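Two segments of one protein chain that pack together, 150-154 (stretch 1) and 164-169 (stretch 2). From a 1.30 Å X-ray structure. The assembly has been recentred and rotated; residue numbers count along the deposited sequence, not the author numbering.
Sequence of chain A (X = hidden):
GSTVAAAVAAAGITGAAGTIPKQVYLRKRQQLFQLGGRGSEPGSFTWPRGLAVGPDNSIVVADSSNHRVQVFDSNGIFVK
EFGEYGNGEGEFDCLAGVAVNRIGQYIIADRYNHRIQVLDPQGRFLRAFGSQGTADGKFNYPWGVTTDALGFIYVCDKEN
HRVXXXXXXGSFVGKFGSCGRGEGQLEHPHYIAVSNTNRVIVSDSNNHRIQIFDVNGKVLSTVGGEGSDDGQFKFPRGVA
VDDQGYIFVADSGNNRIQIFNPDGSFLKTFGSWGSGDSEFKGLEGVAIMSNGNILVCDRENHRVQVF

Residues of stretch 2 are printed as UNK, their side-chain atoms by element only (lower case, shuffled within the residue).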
# COMPACT_ATOMS: atom_id res chain seq x y z
N LEU A 150 -16.39 -6.05 3.57
CA LEU A 150 -16.80 -7.27 4.24
C LEU A 150 -15.67 -7.93 5.01
O LEU A 150 -15.89 -8.94 5.68
CB LEU A 150 -17.39 -8.24 3.22
CG LEU A 150 -18.64 -7.70 2.53
CD1 LEU A 150 -19.17 -8.69 1.52
CD2 LEU A 150 -19.70 -7.35 3.56
N GLY A 151 -14.46 -7.39 4.92
CA GLY A 151 -13.34 -7.95 5.63
C GLY A 151 -12.50 -8.94 4.85
O GLY A 151 -11.55 -9.50 5.41
N PHE A 152 -12.81 -9.19 3.58
CA PHE A 152 -11.91 -10.02 2.79
C PHE A 152 -10.55 -9.34 2.68
O PHE A 152 -10.44 -8.10 2.60
CB PHE A 152 -12.48 -10.28 1.41
CG PHE A 152 -13.70 -11.19 1.41
CD1 PHE A 152 -13.57 -12.57 1.41
CD2 PHE A 152 -14.97 -10.64 1.40
CE1 PHE A 152 -14.71 -13.39 1.40
CE2 PHE A 152 -16.09 -11.45 1.40
CZ PHE A 152 -15.96 -12.82 1.40
N ILE A 153 -9.51 -10.17 2.63
CA ILE A 153 -8.11 -9.74 2.54
C ILE A 153 -7.59 -10.03 1.13
O ILE A 153 -7.72 -11.15 0.62
CB ILE A 153 -7.26 -10.46 3.60
CG1 ILE A 153 -7.73 -10.12 5.01
CG2 ILE A 153 -5.79 -10.11 3.44
CD1 ILE A 153 -7.11 -11.00 6.09
N TYR A 154 -6.99 -9.02 0.51
CA TYR A 154 -6.44 -9.12 -0.83
C TYR A 154 -4.94 -8.87 -0.75
O TYR A 154 -4.52 -7.84 -0.22
CB TYR A 154 -7.07 -8.07 -1.76
CG TYR A 154 -8.58 -8.15 -1.92
CD1 TYR A 154 -9.42 -7.78 -0.88
CD2 TYR A 154 -9.15 -8.62 -3.09
CE1 TYR A 154 -10.79 -7.86 -1.00
CE2 TYR A 154 -10.52 -8.71 -3.22
CZ TYR A 154 -11.33 -8.32 -2.17
OH TYR A 154 -12.71 -8.42 -2.32
N UNK A 164 -4.05 -12.88 -4.36
CA UNK A 164 -4.82 -13.90 -3.68
C UNK A 164 -5.79 -13.24 -2.72
O UNK A 164 -5.50 -12.20 -2.12
c UNK A 164 -3.93 -14.88 -2.92
c UNK A 164 -2.42 -16.86 -3.00
c UNK A 164 -3.02 -15.71 -3.78
n UNK A 164 -1.14 -16.76 -2.69
o UNK A 164 -3.13 -17.79 -2.63
N UNK A 165 -6.96 -13.86 -2.57
CA UNK A 165 -8.07 -13.34 -1.79
C UNK A 165 -8.42 -14.35 -0.71
O UNK A 165 -8.52 -15.56 -0.98
c UNK A 165 -8.91 -12.20 -3.89
c UNK A 165 -9.31 -13.04 -2.67
c UNK A 165 -10.39 -12.36 -1.85
N UNK A 166 -8.64 -13.84 0.51
CA UNK A 166 -8.87 -14.65 1.69
C UNK A 166 -10.03 -14.08 2.48
O UNK A 166 -10.30 -12.87 2.46
c UNK A 166 -6.39 -15.12 1.94
c UNK A 166 -4.15 -16.01 0.59
c UNK A 166 -6.03 -16.46 1.97
c UNK A 166 -4.48 -14.70 0.54
c UNK A 166 -7.63 -14.65 2.62
c UNK A 166 -4.91 -16.89 1.31
c UNK A 166 -5.61 -14.24 1.21
N UNK A 167 -10.70 -14.95 3.23
CA UNK A 167 -11.56 -14.47 4.29
C UNK A 167 -10.72 -13.83 5.39
O UNK A 167 -9.49 -13.98 5.43
o UNK A 167 -14.61 -17.18 5.70
n UNK A 167 -14.26 -18.51 3.94
c UNK A 167 -12.36 -15.63 4.90
c UNK A 167 -14.12 -17.37 4.60
c UNK A 167 -13.30 -16.29 3.93
N UNK A 168 -11.38 -13.12 6.30
CA UNK A 168 -10.64 -12.42 7.34
C UNK A 168 -9.88 -13.38 8.26
O UNK A 168 -8.95 -12.94 8.94
c UNK A 168 -11.57 -11.51 8.14
o UNK A 168 -12.47 -12.29 8.91
N UNK A 169 -10.25 -14.66 8.29
CA UNK A 169 -9.55 -15.68 9.09
C UNK A 169 -8.45 -16.39 8.32
O UNK A 169 -7.84 -17.32 8.86
o UNK A 169 -11.64 -18.75 9.14
o UNK A 169 -10.94 -17.52 7.46
c UNK A 169 -10.54 -16.71 9.69
c UNK A 169 -11.07 -17.73 8.68

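Position 164 carries five side-chain atoms: three carbons in a row, the third bearing one oxygen and one nitrogen. That is an unbranched chain ending in a carboxamide. CB points away from stretch 1, and the nearest approach of the side chain to it is 6.4 Å, from CB of 164 to I153 O. Contact is left to the backbone, where the carbonyl O of 164 lies 3.5 Å from Y154 CA in a CA-H...O contact. The residue is glutamine, Q164. Its amide O and N are both hydrogen-bonded elsewhere in the structure.

Position 165 has three side-chain carbons and nothing else. One carbon carries the other two, so the side chain branches at CB. One branch sits over a face of the Y154 ring, in a CH-pi contact. This is valine, V165. Its CG1 lies 4.1 Å from the centroid of the ring atoms CG to CZ of Y154, 20° off the ring normal. Its CG2 is 3.7 Å from Y154 CD2. CG1 also reaches F152 CB at 4.4 Å.

Position 166 shows one carbon followed by a ring of six carbons, with no oxygen on the ring. Its CB lies 4.3 Å from I153 CB. The residue is phenylalanine, F166. The carbonyl O of I153 lies at the edge of its ring, near the ring plane.

Position 167 again has three carbons in a row, the third with one oxygen and one nitrogen. CB points away from stretch 1, yet the chain stays near the F152 ring. This is a second glutamine, Q167. Its CG is 4.1 Å from F152 CE1, and its CA is 4.0 Å from F152 CD1.

Position 168 has one carbon and one oxygen. Its CB lies 3.4 Å from G151 O. The residue is serine, S168, with chi1 in the p well.

Position 169 has two carbons, the second carrying two oxygens: a short carboxylate. It makes no contact with stretch 1. The residue is aspartate, D169.

The contact is an antiparallel strand pairing. I153 and F166 form the hydrogen-bonded pair: I153 N donates to F166 O at 2.8 Å, and F166 N donates to I153 O at 2.8 Å. Y154 and V165 form the adjoining non-hydrogen-bonded pair. Side chains alternate, so I153 and F166 share one face of the sheet while Y154 and V165 share the other. Beyond the strands, G151 and F152 extend the contact along Q167 and S168. The backbone of G151, at phi 93° and psi 3°, by itself calls for glycine.

Stretch 2 (164-169) QVFQSD
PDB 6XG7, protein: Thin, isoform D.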